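Local coordinates for protein ferritin (Ulva pertusa, PDB 3VNX) that probably oxidises ferrous iron and stores it as mineral inside a hollow shell of 24 subunits, each built round a four-helix bundle, at residues Y56-L61 against L132-L137; V70-F75 against V190-L195; D119-A124 against Q182-G187; Y126-A131 against K174-Y179. All coordinates share one frame; numbering follows the deposited sequence.

Contact 1: Y56-L61 against L132-L137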
loop_
_atom_site.group_PDB
_atom_site.type_symbol
_atom_site.label_atom_id
_atom_site.label_comp_id
_atom_site.label_asym_id
_atom_site.label_seq_id
_atom_site.Cartn_x
_atom_site.Cartn_y
_atom_site.Cartn_z
ATOM N N TYR A 56 -2.226 44.185 26.053
ATOM C CA TYR A 56 -2.049 45.394 25.247
ATOM C C TYR A 56 -0.606 45.892 25.376
ATOM O O TYR A 56 0.037 46.284 24.394
ATOM C CB TYR A 56 -3.034 46.453 25.733
ATOM C CG TYR A 56 -3.476 47.518 24.735
ATOM C CD1 TYR A 56 -3.935 47.180 23.470
ATOM C CD2 TYR A 56 -3.492 48.864 25.101
ATOM C CE1 TYR A 56 -4.373 48.166 22.581
ATOM C CE2 TYR A 56 -3.919 49.854 24.225
ATOM C CZ TYR A 56 -4.364 49.505 22.971
ATOM O OH TYR A 56 -4.789 50.493 22.104
ATOM N N VAL A 57 -0.100 45.862 26.600
ATOM C CA VAL A 57 1.280 46.234 26.863
ATOM C C VAL A 57 2.219 45.331 26.091
ATOM O O VAL A 57 3.174 45.801 25.468
ATOM C CB VAL A 57 1.609 46.098 28.342
ATOM C CG1 VAL A 57 3.093 46.321 28.566
ATOM C CG2 VAL A 57 0.771 47.068 29.156
ATOM N N TYR A 58 1.954 44.026 26.136
ATOM C CA TYR A 58 2.788 43.088 25.394
ATOM C C TYR A 58 2.759 43.369 23.900
ATOM O O TYR A 58 3.773 43.209 23.209
ATOM C CB TYR A 58 2.410 41.641 25.692
ATOM C CG TYR A 58 3.009 41.169 27.000
ATOM C CD1 TYR A 58 4.142 41.786 27.513
ATOM C CD2 TYR A 58 2.446 40.123 27.723
ATOM C CE1 TYR A 58 4.706 41.379 28.708
ATOM C CE2 TYR A 58 3.005 39.705 28.928
ATOM C CZ TYR A 58 4.143 40.340 29.418
ATOM O OH TYR A 58 4.727 39.955 30.617
ATOM N N HIS A 59 1.600 43.804 23.406
ATOM C CA HIS A 59 1.478 44.138 22.000
ATOM C C HIS A 59 2.343 45.360 21.674
ATOM O O HIS A 59 2.950 45.439 20.599
ATOM C CB HIS A 59 0.021 44.381 21.614
ATOM C CG HIS A 59 -0.271 44.053 20.187
ATOM N ND1 HIS A 59 -1.554 44.030 19.673
ATOM C CD2 HIS A 59 0.547 43.712 19.163
ATOM C CE1 HIS A 59 -1.506 43.702 18.394
ATOM N NE2 HIS A 59 -0.240 43.508 18.058
ATOM N N ALA A 60 2.418 46.306 22.609
ATOM C CA ALA A 60 3.276 47.475 22.404
ATOM C C ALA A 60 4.760 47.059 22.347
ATOM O O ALA A 60 5.532 47.549 21.504
ATOM C CB ALA A 60 3.027 48.531 23.484
ATOM N N LEU A 61 5.146 46.134 23.225
ATOM C CA LEU A 61 6.514 45.640 23.242
ATOM C C LEU A 61 6.853 45.013 21.908
ATOM O O LEU A 61 7.954 45.186 21.367
ATOM C CB LEU A 61 6.687 44.622 24.358
ATOM C CG LEU A 61 6.916 45.313 25.704
ATOM C CD1 LEU A 61 6.685 44.359 26.880
ATOM C CD2 LEU A 61 8.319 45.902 25.733
ATOM N N LEU A 132 9.146 40.220 33.290
ATOM C CA LEU A 132 9.220 39.449 34.517
ATOM C C LEU A 132 8.463 40.172 35.625
ATOM O O LEU A 132 7.613 39.583 36.299
ATOM C CB LEU A 132 10.684 39.248 34.922
ATOM C CG LEU A 132 10.946 38.651 36.307
ATOM C CD1 LEU A 132 10.231 37.316 36.493
ATOM C CD2 LEU A 132 12.451 38.502 36.543
ATOM N N SER A 133 8.770 41.454 35.791
ATOM C CA SER A 133 8.175 42.281 36.842
ATOM C C SER A 133 6.661 42.280 36.710
ATOM O O SER A 133 5.933 42.137 37.706
ATOM C CB SER A 133 8.716 43.718 36.769
ATOM O OG SER A 133 10.126 43.749 36.973
ATOM N N LEU A 134 6.196 42.426 35.471
ATOM C CA LEU A 134 4.764 42.377 35.185
ATOM C C LEU A 134 4.166 41.015 35.545
ATOM O O LEU A 134 3.059 40.933 36.073
ATOM C CB LEU A 134 4.496 42.716 33.716
ATOM C CG LEU A 134 4.593 44.203 33.353
ATOM C CD1 LEU A 134 4.347 44.442 31.868
ATOM C CD2 LEU A 134 3.614 45.007 34.185
ATOM N N GLU A 135 4.910 39.948 35.272
ATOM C CA GLU A 135 4.419 38.609 35.550
ATOM C C GLU A 135 4.342 38.352 37.052
ATOM O O GLU A 135 3.356 37.789 37.542
ATOM C CB GLU A 135 5.296 37.574 34.857
ATOM C CG GLU A 135 5.265 37.660 33.341
ATOM C CD GLU A 135 3.884 37.381 32.792
ATOM O OE1 GLU A 135 3.096 36.721 33.502
ATOM O OE2 GLU A 135 3.581 37.818 31.664
ATOM N N LYS A 136 5.371 38.774 37.788
ATOM C CA LYS A 136 5.338 38.691 39.263
ATOM C C LYS A 136 4.154 39.482 39.821
ATOM O O LYS A 136 3.404 38.986 40.672
ATOM C CB LYS A 136 6.650 39.185 39.882
ATOM C CG LYS A 136 7.868 38.332 39.481
ATOM C CD LYS A 136 9.202 38.959 39.892
ATOM C CE LYS A 136 9.538 38.673 41.349
ATOM N NZ LYS A 136 10.815 39.315 41.804
ATOM N N LEU A 137 3.979 40.705 39.317
ATOM C CA LEU A 137 2.834 41.515 39.693
ATOM C C LEU A 137 1.551 40.714 39.469
ATOM O O LEU A 137 0.705 40.615 40.369
ATOM C CB LEU A 137 2.791 42.804 38.867
ATOM C CG LEU A 137 2.136 44.022 39.527
ATOM C CD1 LEU A 137 1.693 45.044 38.488
ATOM C CD2 LEU A 137 0.978 43.636 40.434
#
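Val57 and Leu134 mark where the two antiparallel helical segments come level, their CA atoms 9.8 Å apart, with the short axes 12.5 Å from each other at 172°. That is a wide spacing, and side chains have to reach across it. In the apolar part, Val57 CG1 meets Leu134 CD1 at 4.0 Å. CG1 of Val57 is the branch opposite the backbone N (chi1 173°), which carries it over to the leucine methyl. Beside this pair, Tyr58 spans the gap with its full length and donates its OH to Glu135 OE2 at 2.6 Å. The chain of Glu135 bends at chi2 to bring its carboxylate alongside the ring edge. Ring and carboxylate lie nearly coplanar, and the hydroxyl meets OE2 on the anti side, 22° out of the carboxylate plane. In the four-helix bundle of ferritins this is the neighbourhood of the ferroxidase site, and a calcium ion sits about 5 Å from the Glu135 side chain, consistent with such a place. OE1 of the same carboxylate takes a hydrogen bond from Gln169, so both oxygens are held and the rotation of the group is restricted. A phenylalanine in place of Tyr58 would probably keep the ring packing but leave OE2 without its hydroxyl donor, and the carboxylate freer to turn. Tyr58 also packs on Ala82 and Glu86 of helix 73-99, while Phe12 and Val15 of a neighbouring subunit cover Val57 and Leu134.

Contact 2: V70-F75 against V190-L195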
loop_
_atom_site.group_PDB
_atom_site.type_symbol
_atom_site.label_atom_id
_atom_site.label_comp_id
_atom_site.label_asym_id
_atom_site.label_seq_id
_atom_site.Cartn_x
_atom_site.Cartn_y
_atom_site.Cartn_z
ATOM N N VAL A 70 15.646 48.442 15.521
ATOM C CA VAL A 70 15.783 47.560 16.673
ATOM C C VAL A 70 16.192 46.152 16.203
ATOM O O VAL A 70 17.094 45.532 16.783
ATOM C CB VAL A 70 14.504 47.549 17.526
ATOM C CG1 VAL A 70 14.642 46.593 18.717
ATOM C CG2 VAL A 70 14.191 48.961 18.007
ATOM N N GLY A 71 15.567 45.677 15.126
ATOM C CA GLY A 71 15.998 44.452 14.467
ATOM C C GLY A 71 16.081 43.256 15.407
ATOM O O GLY A 71 17.099 42.585 15.462
ATOM N N LEU A 72 15.007 43.000 16.154
ATOM C CA LEU A 72 14.939 41.858 17.065
ATOM C C LEU A 72 13.596 41.140 16.893
ATOM O O LEU A 72 12.769 41.112 17.811
ATOM C CB LEU A 72 15.126 42.311 18.518
ATOM C CG LEU A 72 16.557 42.652 18.945
ATOM C CD1 LEU A 72 16.584 43.177 20.394
ATOM C CD2 LEU A 72 17.476 41.443 18.765
ATOM N N PRO A 73 13.383 40.560 15.701
ATOM C CA PRO A 73 12.094 39.983 15.291
ATOM C C PRO A 73 11.702 38.745 16.109
ATOM O O PRO A 73 10.506 38.455 16.209
ATOM C CB PRO A 73 12.300 39.649 13.798
ATOM C CG PRO A 73 13.804 39.539 13.619
ATOM C CD PRO A 73 14.428 40.428 14.663
ATOM N N GLY A 74 12.681 38.056 16.696
ATOM C CA GLY A 74 12.407 36.993 17.653
ATOM C C GLY A 74 11.726 37.531 18.909
ATOM O O GLY A 74 10.727 36.977 19.373
ATOM N N PHE A 75 12.257 38.614 19.468
ATOM C CA PHE A 75 11.630 39.247 20.625
ATOM C C PHE A 75 10.236 39.726 20.206
ATOM O O PHE A 75 9.252 39.596 20.962
ATOM C CB PHE A 75 12.483 40.425 21.141
ATOM C CG PHE A 75 13.670 40.006 21.991
ATOM C CD1 PHE A 75 13.612 40.087 23.378
ATOM C CD2 PHE A 75 14.835 39.538 21.407
ATOM C CE1 PHE A 75 14.678 39.707 24.153
ATOM C CE2 PHE A 75 15.910 39.153 22.176
ATOM C CZ PHE A 75 15.832 39.232 23.549
ATOM N N VAL A 190 26.201 40.068 20.577
ATOM C CA VAL A 190 25.989 38.682 20.165
ATOM C C VAL A 190 25.005 37.913 21.076
ATOM O O VAL A 190 24.106 37.236 20.579
ATOM C CB VAL A 190 27.317 37.935 20.019
ATOM C CG1 VAL A 190 27.064 36.431 19.892
ATOM C CG2 VAL A 190 28.111 38.500 18.812
ATOM N N GLY A 191 25.167 38.034 22.394
ATOM C CA GLY A 191 24.235 37.439 23.347
ATOM C C GLY A 191 22.761 37.739 23.071
ATOM O O GLY A 191 21.919 36.842 23.090
ATOM N N VAL A 192 22.444 39.006 22.819
ATOM C CA VAL A 192 21.078 39.403 22.492
ATOM C C VAL A 192 20.649 38.820 21.140
ATOM O O VAL A 192 19.522 38.340 20.975
ATOM C CB VAL A 192 20.920 40.953 22.500
ATOM C CG1 VAL A 192 19.533 41.361 22.012
ATOM C CG2 VAL A 192 21.221 41.541 23.920
ATOM N N TYR A 193 21.553 38.839 20.173
ATOM C CA TYR A 193 21.218 38.276 18.872
ATOM C C TYR A 193 20.898 36.781 18.976
ATOM O O TYR A 193 19.962 36.294 18.333
ATOM C CB TYR A 193 22.347 38.533 17.871
ATOM C CG TYR A 193 22.260 37.748 16.578
ATOM C CD1 TYR A 193 22.892 36.516 16.453
ATOM C CD2 TYR A 193 21.563 38.247 15.477
ATOM C CE1 TYR A 193 22.834 35.794 15.274
ATOM C CE2 TYR A 193 21.494 37.527 14.285
ATOM C CZ TYR A 193 22.136 36.298 14.194
ATOM O OH TYR A 193 22.096 35.560 13.032
ATOM N N LEU A 194 21.677 36.066 19.787
ATOM C CA LEU A 194 21.489 34.635 19.994
ATOM C C LEU A 194 20.169 34.358 20.676
ATOM O O LEU A 194 19.417 33.481 20.245
ATOM C CB LEU A 194 22.626 34.047 20.826
ATOM C CG LEU A 194 23.958 33.938 20.081
ATOM C CD1 LEU A 194 25.023 33.368 20.980
ATOM C CD2 LEU A 194 23.835 33.096 18.794
ATOM N N LEU A 195 19.882 35.112 21.735
ATOM C CA LEU A 195 18.638 34.942 22.471
ATOM C C LEU A 195 17.431 35.339 21.625
ATOM O O LEU A 195 16.370 34.732 21.724
ATOM C CB LEU A 195 18.672 35.727 23.782
ATOM C CG LEU A 195 18.591 34.802 24.997
ATOM C CD1 LEU A 195 19.323 35.394 26.189
ATOM C CD2 LEU A 195 17.143 34.489 25.333
#
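Leu72 and Phe75, at the start of helix 73-99, close over the last part of helix 155-201, near the C-terminal end, where neighbouring subunits meet. Leu72 is the N-cap residue of helix 73-99, and both of its methyls straddle one branch of Val192: CD1 and CD2 each lie 3.8 Å from Val192 CG1. The two side chains meet at about a right angle, so the leucine fork is set across the valine branch. Val192 holds CG1 opposite its own backbone N (chi1 174°), which directs that methyl to the leucine. Phe75 comes in three residues later with an edge. Its CE2 reaches Val192 O at 3.9 Å, with the carbonyl oxygen near the ring plane, and the same carbon is 4.2 Å from Val192 CG1. A third neighbour of CE2 is the backbone carbon of Leu195, 4.1 Å away. No hydrogen bond crosses between the two segments; the polar link comes from the next residue, Asp196, whose OD1 accepts from the backbone N of Phe75 in the first turn of helix 73-99. In ferritins the chain end carries the short helix that lines the four-fold channel, and the surroundings here are consistent with that: Tyr193 OH bonds Glu198 of a neighbouring subunit, and Leu194 packs on Val190 of another. Within the chain, the Phe75 ring meets that of Phe65, and its side chain also touches Ala124 and Met128 of helix 123-151.

Contact 3: D119-A124 against Q182-G187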
loop_
_atom_site.group_PDB
_atom_site.type_symbol
_atom_site.label_atom_id
_atom_site.label_comp_id
_atom_site.label_asym_id
_atom_site.label_seq_id
_atom_site.Cartn_x
_atom_site.Cartn_y
_atom_site.Cartn_z
ATOM N N ASP A 119 19.874 52.424 28.143
ATOM C CA ASP A 119 21.313 52.462 27.917
ATOM C C ASP A 119 22.064 51.606 28.919
ATOM O O ASP A 119 23.079 51.004 28.588
ATOM C CB ASP A 119 21.822 53.905 27.956
ATOM C CG ASP A 119 21.310 54.736 26.792
ATOM O OD1 ASP A 119 21.008 54.154 25.720
ATOM O OD2 ASP A 119 21.212 55.971 26.951
ATOM N N ASP A 120 21.561 51.551 30.144
ATOM C CA ASP A 120 22.200 50.750 31.177
ATOM C C ASP A 120 22.100 49.277 30.821
ATOM O O ASP A 120 23.112 48.599 30.626
ATOM C CB ASP A 120 21.541 50.986 32.538
ATOM C CG ASP A 120 22.017 50.000 33.599
ATOM O OD1 ASP A 120 23.186 49.545 33.513
ATOM O OD2 ASP A 120 21.220 49.685 34.518
ATOM N N LYS A 121 20.870 48.790 30.724
ATOM C CA LYS A 121 20.651 47.362 30.588
ATOM C C LYS A 121 20.584 46.838 29.142
ATOM O O LYS A 121 20.864 45.658 28.886
ATOM C CB LYS A 121 19.442 46.951 31.429
ATOM C CG LYS A 121 19.825 46.804 32.902
ATOM C CD LYS A 121 18.647 46.517 33.788
ATOM C CE LYS A 121 19.053 46.497 35.260
ATOM N NZ LYS A 121 19.750 45.247 35.687
ATOM N N GLY A 122 20.272 47.724 28.199
ATOM C CA GLY A 122 19.987 47.315 26.834
ATOM C C GLY A 122 18.497 47.057 26.771
ATOM O O GLY A 122 17.915 46.647 27.782
ATOM N N GLU A 123 17.862 47.321 25.626
ATOM C CA GLU A 123 16.405 47.144 25.532
ATOM C C GLU A 123 15.959 45.684 25.720
ATOM O O GLU A 123 14.899 45.417 26.300
ATOM C CB GLU A 123 15.821 47.706 24.229
ATOM C CG GLU A 123 16.823 48.350 23.278
ATOM C CD GLU A 123 17.660 47.333 22.526
ATOM O OE1 GLU A 123 17.659 46.148 22.931
ATOM O OE2 GLU A 123 18.323 47.720 21.539
ATOM N N ALA A 124 16.752 44.741 25.225
ATOM C CA ALA A 124 16.386 43.342 25.374
ATOM C C ALA A 124 16.195 43.058 26.853
ATOM O O ALA A 124 15.073 42.787 27.317
ATOM C CB ALA A 124 17.459 42.430 24.783
ATOM N N GLN A 182 19.542 34.745 31.598
ATOM C CA GLN A 182 20.314 34.516 30.383
ATOM C C GLN A 182 20.851 35.817 29.767
ATOM O O GLN A 182 22.027 35.901 29.374
ATOM C CB GLN A 182 19.473 33.755 29.360
ATOM C CG GLN A 182 19.284 32.298 29.710
ATOM C CD GLN A 182 18.385 31.577 28.725
ATOM O OE1 GLN A 182 18.630 30.419 28.385
ATOM N NE2 GLN A 182 17.341 32.261 28.256
ATOM N N LEU A 183 19.993 36.827 29.671
ATOM C CA LEU A 183 20.401 38.092 29.071
ATOM C C LEU A 183 21.529 38.728 29.891
ATOM O O LEU A 183 22.511 39.236 29.338
ATOM C CB LEU A 183 19.199 39.024 28.924
ATOM C CG LEU A 183 18.319 38.657 27.723
ATOM C CD1 LEU A 183 17.043 39.494 27.654
ATOM C CD2 LEU A 183 19.136 38.809 26.450
ATOM N N ARG A 184 21.388 38.661 31.212
ATOM C CA ARG A 184 22.434 39.093 32.124
ATOM C C ARG A 184 23.732 38.320 31.898
ATOM O O ARG A 184 24.807 38.905 31.912
ATOM C CB ARG A 184 21.976 38.949 33.580
ATOM C CG ARG A 184 20.837 39.890 33.965
ATOM C CD ARG A 184 20.509 39.812 35.450
ATOM N NE ARG A 184 19.682 40.934 35.909
ATOM C CZ ARG A 184 19.609 41.338 37.176
ATOM N NH1 ARG A 184 20.315 40.721 38.118
ATOM N NH2 ARG A 184 18.828 42.358 37.506
ATOM N N ARG A 185 23.632 37.015 31.673
ATOM C CA ARG A 185 24.823 36.199 31.475
ATOM C C ARG A 185 25.576 36.545 30.183
ATOM O O ARG A 185 26.791 36.697 30.203
ATOM C CB ARG A 185 24.468 34.702 31.504
ATOM C CG ARG A 185 25.656 33.765 31.242
ATOM C CD ARG A 185 25.259 32.281 31.370
ATOM N NE ARG A 185 24.572 31.995 32.626
ATOM C CZ ARG A 185 25.200 31.726 33.765
ATOM N NH1 ARG A 185 26.526 31.685 33.803
ATOM N NH2 ARG A 185 24.507 31.483 34.864
ATOM N N VAL A 186 24.864 36.670 29.065
ATOM C CA VAL A 186 25.527 36.808 27.760
ATOM C C VAL A 186 25.843 38.248 27.362
ATOM O O VAL A 186 26.670 38.480 26.463
ATOM C CB VAL A 186 24.696 36.186 26.635
ATOM C CG1 VAL A 186 24.541 34.685 26.869
ATOM C CG2 VAL A 186 23.342 36.886 26.544
ATOM N N GLY A 187 25.179 39.207 28.012
ATOM C CA GLY A 187 25.421 40.618 27.735
ATOM C C GLY A 187 24.979 41.080 26.350
ATOM O O GLY A 187 24.455 40.303 25.540
#
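An apolar contact joins residues 119-124 to 182-187 directly, and beside it two cations are brought together by a shared carboxylate, that of Glu129. The apolar contact pairs Ala124 with Leu183: Leu183 CD1 rests 3.8 Å from the backbone carbon of Ala124 and 4.1 Å from its CB. Both residues point their CB at the other segment, and their CA atoms are 7.6 Å apart, so the small alanine allows the leucine methyl right up to the backbone. In the charged group, Lys121 NZ lies 3.5 Å from Arg184 NH2. The lysine chain runs extended until the bend at chi4 (-77°) places NZ beside Arg184 NH2, where both reach OE2 of Glu129 in salt bridges; Arg184 is extended from CG to NE and crosses the lysine at a slant. This common anion probably offsets the like charges. NZ of Lys121 also bonds Thr23 O, and NH1 of Arg184 bonds Ala25 O, both on a neighbouring subunit, so the cluster ties this end of the bundle to the adjoining subunit. After Lys121 comes Gly122 at the N-cap position; at its backbone angles a CB would press on the carbonyl oxygen of Lys121. Placed in the fold, the contact joins the start of helix 123-151 to helix 155-201 at Leu183 and Arg184, with Leu183 continuing onto Leu125 and Met128 of the former and onto Leu195 of the latter, and Ala124 packing on Val192.

Contact 4: Y126-A131 against K174-Y179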
loop_
_atom_site.group_PDB
_atom_site.type_symbol
_atom_site.label_atom_id
_atom_site.label_comp_id
_atom_site.label_asym_id
_atom_site.label_seq_id
_atom_site.Cartn_x
_atom_site.Cartn_y
_atom_site.Cartn_z
ATOM N N TYR A 126 16.193 44.881 29.445
ATOM C CA TYR A 126 15.233 45.746 30.113
ATOM C C TYR A 126 13.804 45.253 29.899
ATOM O O TYR A 126 13.066 45.056 30.865
ATOM C CB TYR A 126 15.379 47.189 29.648
ATOM C CG TYR A 126 14.252 48.066 30.138
ATOM C CD1 TYR A 126 13.402 48.709 29.238
ATOM C CD2 TYR A 126 14.015 48.234 31.501
ATOM C CE1 TYR A 126 12.359 49.513 29.686
ATOM C CE2 TYR A 126 12.976 49.033 31.958
ATOM C CZ TYR A 126 12.154 49.670 31.045
ATOM O OH TYR A 126 11.122 50.463 31.487
ATOM N N ALA A 127 13.422 45.052 28.639
ATOM C CA ALA A 127 12.106 44.523 28.311
ATOM C C ALA A 127 11.811 43.214 29.043
ATOM O O ALA A 127 10.683 42.998 29.521
ATOM C CB ALA A 127 11.962 44.334 26.805
ATOM N N MET A 128 12.811 42.340 29.145
ATOM C CA MET A 128 12.587 41.060 29.820
ATOM C C MET A 128 12.466 41.250 31.337
ATOM O O MET A 128 11.705 40.546 32.020
ATOM C CB MET A 128 13.663 40.034 29.441
ATOM C CG MET A 128 13.717 39.780 27.926
ATOM S SD MET A 128 12.076 39.420 27.213
ATOM C CE MET A 128 11.748 37.821 27.970
ATOM N N GLU A 129 13.193 42.229 31.861
ATOM C CA GLU A 129 13.046 42.573 33.270
ATOM C C GLU A 129 11.676 43.207 33.525
ATOM O O GLU A 129 11.051 42.955 34.545
ATOM C CB GLU A 129 14.182 43.489 33.731
ATOM C CG GLU A 129 15.538 42.791 33.856
ATOM C CD GLU A 129 16.615 43.695 34.443
ATOM O OE1 GLU A 129 16.382 44.923 34.551
ATOM O OE2 GLU A 129 17.693 43.177 34.802
ATOM N N LEU A 130 11.211 44.018 32.586
ATOM C CA LEU A 130 9.886 44.622 32.682
ATOM C C LEU A 130 8.834 43.519 32.674
ATOM O O LEU A 130 7.953 43.475 33.535
ATOM C CB LEU A 130 9.652 45.563 31.499
ATOM C CG LEU A 130 8.669 46.727 31.634
ATOM C CD1 LEU A 130 7.940 46.921 30.328
ATOM C CD2 LEU A 130 7.677 46.538 32.767
ATOM N N ALA A 131 8.948 42.626 31.691
ATOM C CA ALA A 131 8.038 41.490 31.543
ATOM C C ALA A 131 7.980 40.624 32.800
ATOM O O ALA A 131 6.901 40.326 33.309
ATOM C CB ALA A 131 8.430 40.640 30.322
ATOM N N LYS A 174 8.752 31.690 36.491
ATOM C CA LYS A 174 10.039 30.996 36.410
ATOM C C LYS A 174 10.664 31.130 35.014
ATOM O O LYS A 174 11.860 31.435 34.888
ATOM C CB LYS A 174 9.891 29.519 36.808
ATOM C CG LYS A 174 11.053 28.609 36.384
ATOM C CD LYS A 174 12.229 28.683 37.328
ATOM C CE LYS A 174 13.413 27.879 36.794
ATOM N NZ LYS A 174 13.417 26.489 37.297
ATOM N N GLU A 175 9.849 30.927 33.974
ATOM C CA GLU A 175 10.309 31.059 32.589
ATOM C C GLU A 175 10.881 32.444 32.312
ATOM O O GLU A 175 11.899 32.593 31.616
ATOM C CB GLU A 175 9.162 30.775 31.611
ATOM C CG GLU A 175 9.442 31.166 30.159
ATOM C CD GLU A 175 8.184 31.138 29.300
ATOM O OE1 GLU A 175 7.079 31.153 29.882
ATOM O OE2 GLU A 175 8.297 31.106 28.051
ATOM N N HIS A 176 10.223 33.478 32.840
ATOM C CA HIS A 176 10.731 34.834 32.620
ATOM C C HIS A 176 11.981 35.112 33.447
ATOM O O HIS A 176 12.880 35.827 33.002
ATOM C CB HIS A 176 9.669 35.888 32.883
ATOM C CG HIS A 176 8.647 35.994 31.794
ATOM N ND1 HIS A 176 8.677 36.992 30.843
ATOM C CD2 HIS A 176 7.573 35.228 31.503
ATOM C CE1 HIS A 176 7.658 36.837 30.015
ATOM N NE2 HIS A 176 6.974 35.773 30.393
ATOM N N ALA A 177 12.057 34.525 34.635
ATOM C CA ALA A 177 13.253 34.690 35.459
ATOM C C ALA A 177 14.475 34.191 34.689
ATOM O O ALA A 177 15.499 34.886 34.609
ATOM C CB ALA A 177 13.106 33.976 36.805
ATOM N N VAL A 178 14.345 33.005 34.090
ATOM C CA VAL A 178 15.427 32.402 33.305
ATOM C C VAL A 178 15.916 33.268 32.131
ATOM O O VAL A 178 17.127 33.445 31.955
ATOM C CB VAL A 178 15.024 31.018 32.799
ATOM C CG1 VAL A 178 16.101 30.448 31.858
ATOM C CG2 VAL A 178 14.783 30.105 33.982
ATOM N N TYR A 179 14.984 33.805 31.341
ATOM C CA TYR A 179 15.336 34.749 30.270
ATOM C C TYR A 179 16.185 35.903 30.771
ATOM O O TYR A 179 17.157 36.310 30.117
ATOM C CB TYR A 179 14.090 35.373 29.646
ATOM C CG TYR A 179 13.218 34.409 28.899
ATOM C CD1 TYR A 179 13.771 33.423 28.078
ATOM C CD2 TYR A 179 11.835 34.498 28.995
ATOM C CE1 TYR A 179 12.961 32.537 27.393
ATOM C CE2 TYR A 179 11.017 33.626 28.307
ATOM C CZ TYR A 179 11.581 32.649 27.510
ATOM O OH TYR A 179 10.743 31.795 26.835
HETATM O O HOH W 1 11.259 37.832 31.142
#
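Met128 and Ala131 pack against His176 and Tyr179 inside the four-helix bundle, a buried contact between two antiparallel helices. Segments 126-131 and 174-179, on helices 123-151 and 155-201, cross at -157°, with the short axes 9.1 Å apart. Met128 supplies the main apolar touch: its chain folds at both chi2 and chi3 (-68°), which swings CE to 3.5 Å from Tyr179 CD2. The same methyl is 3.8 Å from Tyr179 CB, so it sits beside the root of the ring and far from the hydroxyl end. The Tyr179 ring also meets that of Phe78 nearly at right angles. One turn along from Met128, the CB of Ala131 lies 3.7 Å from His176 ND1, and the small methyl lets the imidazole lie close to the helix. That imidazole is also bonded to water. One water donates to Met128 O at 2.9 Å and to His176 O at 3.2 Å, and bonds His176 ND1 at 2.7 Å. It thus bridges the two backbones and helps to fix the turn of the ring where no direct hydrogen bond joins the segments. The two helices follow each other in the chain and form one antiparallel pair of the ferritin four-helix bundle. Replacing Tyr179 by an alanine would probably open a gap beside the Met128 methyl and let it turn, and leave the Phe78 ring without its aromatic partner. Further round, Met128 packs on Phe78 and Phe79 of helix 73-99, and Ala131 on Tyr58 of helix 38-66.

Overall arrangement
Contacts 1, 3 and 4 all draw on helix 123-151, and contacts 2, 3 and 4 on helix 155-201; helix 38-66 enters through contact 1 and helix 73-99 through contact 2. Along the chain, contact 4 is nested within contact 3 and both lie within the loop closed by contact 2, while contact 1 crosses all three. The centres of contacts 1 and 4 lie about 10 Å apart and the two touch. Contact 3 touches both contact 2 and contact 4. The centres of contacts 1 and 2 are about 18 Å apart and the two do not touch. Together they run from the probable iron-handling interior to the bundle end where subunits meet.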